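RNA 2',3'-cyclic phosphodiesterase (Deinococcus radiodurans, PDB 5H7E) is a LigT-like phosphoesterase of the 2H clan, built on a curled antiparallel beta sheet flanked by helices. Local coordinates at residues N107-I112 and L122-H127. Numbering follows the deposited sequence.
With SO4 (sulfate ion), chain D.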
ATOM      1  N   ASN A 107       5.891  -7.235  11.355  1.00 23.15           N
ATOM      2  CA  ASN A 107       5.632  -6.834  12.752  1.00 25.10           C
ATOM      3  C   ASN A 107       4.247  -6.213  12.880  1.00 25.55           C
ATOM      4  O   ASN A 107       3.550  -6.435  13.881  1.00 26.70           O
ATOM      5  CB  ASN A 107       6.659  -5.812  13.236  1.00 23.43           C
ATOM      6  CG  ASN A 107       7.970  -6.438  13.708  1.00 33.94           C
ATOM      7  OD1 ASN A 107       8.315  -6.326  14.864  1.00 45.00           O
ATOM      8  ND2 ASN A 107       8.686  -7.073  12.822  1.00 38.91           N
ATOM      9  N   LEU A 108       3.849  -5.414  11.880  1.00 24.49           N
ATOM     10  CA  LEU A 108       2.529  -4.798  11.898  1.00 19.66           C
ATOM     11  C   LEU A 108       1.443  -5.867  11.868  1.00 23.86           C
ATOM     12  O   LEU A 108       0.497  -5.853  12.676  1.00 23.96           O
ATOM     13  CB  LEU A 108       2.458  -3.850  10.686  1.00 21.76           C
ATOM     14  CG  LEU A 108       1.223  -3.060  10.564  1.00 29.69           C
ATOM     15  CD1 LEU A 108       1.175  -2.009  11.726  1.00 28.14           C
ATOM     16  CD2 LEU A 108       1.266  -2.378   9.194  1.00 31.35           C
ATOM     17  N   ARG A 109       1.574  -6.817  10.937  1.00 23.65           N
ATOM     18  CA  ARG A 109       0.570  -7.872  10.819  1.00 22.05           C
ATOM     19  C   ARG A 109       0.498  -8.690  12.092  1.00 25.10           C
ATOM     20  O   ARG A 109      -0.600  -9.078  12.536  1.00 26.67           O
ATOM     21  CB  ARG A 109       0.896  -8.754   9.595  1.00 21.86           C
ATOM     22  CG  ARG A 109       0.684  -7.982   8.311  1.00 20.80           C
ATOM     23  CD  ARG A 109       1.297  -8.773   7.156  1.00 21.87           C
ATOM     24  NE  ARG A 109       1.032  -8.095   5.891  1.00 20.68           N
ATOM     25  CZ  ARG A 109       0.852  -8.732   4.730  1.00 19.91           C
ATOM     26  NH1 ARG A 109       0.963 -10.078   4.686  1.00 22.32           N
ATOM     27  NH2 ARG A 109       0.558  -8.007   3.652  1.00 20.44           N
ATOM     28  N   ALA A 110       1.657  -8.987  12.692  1.00 25.04           N
ATOM     29  CA  ALA A 110       1.634  -9.712  13.947  1.00 26.98           C
ATOM     30  C   ALA A 110       0.963  -8.897  15.045  1.00 26.49           C
ATOM     31  O   ALA A 110       0.258  -9.465  15.894  1.00 28.64           O
ATOM     32  CB  ALA A 110       3.058 -10.103  14.361  1.00 30.55           C
ATOM     33  N   GLY A 111       1.260  -7.592  15.105  1.00 27.71           N
ATOM     34  CA  GLY A 111       0.659  -6.768  16.145  1.00 27.16           C
ATOM     35  C   GLY A 111      -0.844  -6.651  15.988  1.00 25.58           C
ATOM     36  O   GLY A 111      -1.573  -6.603  16.976  1.00 30.08           O
ATOM     37  N   ILE A 112      -1.305  -6.560  14.752  1.00 22.04           N
ATOM     38  CA  ILE A 112      -2.729  -6.450  14.512  1.00 23.95           C
ATOM     39  C   ILE A 112      -3.431  -7.715  14.992  1.00 26.63           C
ATOM     40  O   ILE A 112      -4.473  -7.647  15.620  1.00 29.49           O
ATOM     41  CB  ILE A 112      -3.034  -6.208  13.029  1.00 21.92           C
ATOM     42  CG1 ILE A 112      -2.457  -4.871  12.586  1.00 20.17           C
ATOM     43  CG2 ILE A 112      -4.527  -6.220  12.780  1.00 25.01           C
ATOM     44  CD1 ILE A 112      -2.479  -4.679  11.095  1.00 21.45           C
ATOM     45  N   LEU A 122      -2.631 -11.152   1.701  1.00 26.59           N
ATOM     46  CA  LEU A 122      -1.859 -12.229   1.081  1.00 28.22           C
ATOM     47  C   LEU A 122      -0.394 -12.114   1.537  1.00 26.29           C
ATOM     48  O   LEU A 122      -0.008 -11.172   2.245  1.00 27.54           O
ATOM     49  CB  LEU A 122      -1.979 -12.170  -0.443  1.00 33.87           C
ATOM     50  CG  LEU A 122      -3.403 -12.218  -1.019  1.00 49.29           C
ATOM     51  CD1 LEU A 122      -3.379 -12.068  -2.537  1.00 55.77           C
ATOM     52  CD2 LEU A 122      -4.096 -13.508  -0.623  1.00 42.01           C
ATOM     53  N   ALA A 123       0.448 -13.067   1.134  1.00 27.86           N
ATOM     54  CA  ALA A 123       1.875 -12.976   1.437  1.00 27.85           C
ATOM     55  C   ALA A 123       2.396 -11.612   1.042  1.00 28.03           C
ATOM     56  O   ALA A 123       2.035 -11.091  -0.010  1.00 28.08           O
ATOM     57  CB  ALA A 123       2.644 -14.075   0.673  1.00 28.87           C
ATOM     58  N   PHE A 124       3.213 -10.996   1.909  1.00 26.96           N
ATOM     59  CA  PHE A 124       3.647  -9.622   1.666  1.00 21.99           C
ATOM     60  C   PHE A 124       4.633  -9.572   0.507  1.00 21.08           C
ATOM     61  O   PHE A 124       5.640 -10.284   0.510  1.00 25.00           O
ATOM     62  CB  PHE A 124       4.302  -9.014   2.901  1.00 21.57           C
ATOM     63  CG  PHE A 124       4.719  -7.594   2.692  1.00 20.04           C
ATOM     64  CD1 PHE A 124       3.769  -6.612   2.511  1.00 18.20           C
ATOM     65  CD2 PHE A 124       6.054  -7.253   2.674  1.00 21.37           C
ATOM     66  CE1 PHE A 124       4.123  -5.305   2.309  1.00 18.10           C
ATOM     67  CE2 PHE A 124       6.438  -5.941   2.509  1.00 19.49           C
ATOM     68  CZ  PHE A 124       5.471  -4.965   2.278  1.00 19.32           C
ATOM     69  N   LYS A 125       4.337  -8.718  -0.465  1.00 21.34           N
ATOM     70  CA  LYS A 125       5.186  -8.491  -1.636  1.00 20.52           C
ATOM     71  C   LYS A 125       5.002  -7.014  -1.922  1.00 22.06           C
ATOM     72  O   LYS A 125       3.995  -6.638  -2.534  1.00 26.26           O
ATOM     73  CB  LYS A 125       4.743  -9.318  -2.840  1.00 26.62           C
ATOM     74  CG  LYS A 125       4.681 -10.811  -2.614  1.00 39.95           C
ATOM     75  CD  LYS A 125       6.024 -11.458  -2.521  1.00 51.57           C
ATOM     76  CE  LYS A 125       5.839 -12.943  -2.144  1.00 60.09           C
ATOM     77  NZ  LYS A 125       4.777 -13.586  -2.994  1.00 66.18           N
ATOM     78  N   ALA A 126       5.939  -6.186  -1.474  1.00 18.91           N
ATOM     79  CA  ALA A 126       5.721  -4.749  -1.522  1.00 16.35           C
ATOM     80  C   ALA A 126       5.594  -4.268  -2.962  1.00 17.49           C
ATOM     81  O   ALA A 126       6.426  -4.594  -3.821  1.00 20.00           O
ATOM     82  CB  ALA A 126       6.894  -4.025  -0.874  1.00 18.08           C
ATOM     83  N   HIS A 127       4.555  -3.484  -3.226  1.00 16.35           N
ATOM     84  CA  HIS A 127       4.326  -3.013  -4.591  1.00 16.51           C
ATOM     85  C   HIS A 127       3.437  -1.785  -4.533  1.00 18.35           C
ATOM     86  O   HIS A 127       2.766  -1.511  -3.519  1.00 18.23           O
ATOM     87  CB  HIS A 127       3.624  -4.074  -5.454  1.00 16.34           C
ATOM     88  CG  HIS A 127       2.246  -4.416  -4.953  1.00 19.91           C
ATOM     89  ND1 HIS A 127       2.049  -5.268  -3.877  1.00 22.27           N
ATOM     90  CD2 HIS A 127       1.012  -4.038  -5.370  1.00 23.04           C
ATOM     91  CE1 HIS A 127       0.740  -5.402  -3.667  1.00 24.61           C
ATOM     92  NE2 HIS A 127       0.090  -4.670  -4.558  1.00 23.17           N
TER
HETATM   93  S   SO4 D 303      -3.129  -3.069  -3.237  1.00 35.13           S
HETATM   94  O1  SO4 D 303      -4.513  -3.240  -2.859  1.00 42.33           O
HETATM   95  O2  SO4 D 303      -2.814  -4.101  -4.242  1.00 37.17           O
HETATM   96  O3  SO4 D 303      -3.037  -1.697  -3.718  1.00 41.24           O
HETATM   97  O4  SO4 D 303      -2.246  -3.250  -2.140  1.00 41.38           O
HETATM   98  O   HOH W   1       0.143  -8.376   0.745  1.00 41.80           O
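One face of the Arg109 guanidinium carries Phe124 CB, 3.7 Å above its plane and displaced from the centre of the group, while Leu122 O and a water meet its rim within the guanidinium plane. The Phe124 ring meets the same group edge-on: Arg109 NH2 stands 3.7 Å from Phe124 CD1, near the ring plane, and with the two planes 77° apart this is no parallel stack. The polar link is the hydrogen bond from Arg109 NH1 to Leu122 O, 2.8 Å long with an N-H...O angle of 160°; the donor is tilted from the carbonyl plane. The water closes a ring beside it, accepting from Arg109 NH2 at 3.0 Å and donating to Leu122 O at 3.2 Å, so the backbone carbonyl receives two hydrogen bonds. Extended from CG to NE (chi3 176°), the side chain bridges the 9.8 Å between Arg109 CA and Phe124 CA, the closest CA pair of the two segments. Arg109 NE also donates to Leu45 O, which further limits rotation of the group. Where the loop gives way to strand 127-132, His127 ND1 donates to Lys125 O at 2.7 Å, orienting the imidazole so that NE2 donates to sulfate O2 at 3.0 Å. Thr44 OG1 and Thr129 OG1 also hydrogen-bond this ion, probably from the crystallisation liquor; His127 and Thr129 match one HxT motif of the 2H family, and Thr44 ends the other. The contact thus ties helix 101-114 to the loop before strand 127-132: Phe124 packs back on Thr102, Ala105 and Glu106, while Leu108 and Ile112 pack against strands 6-13 and 42-48 and helix 56-67.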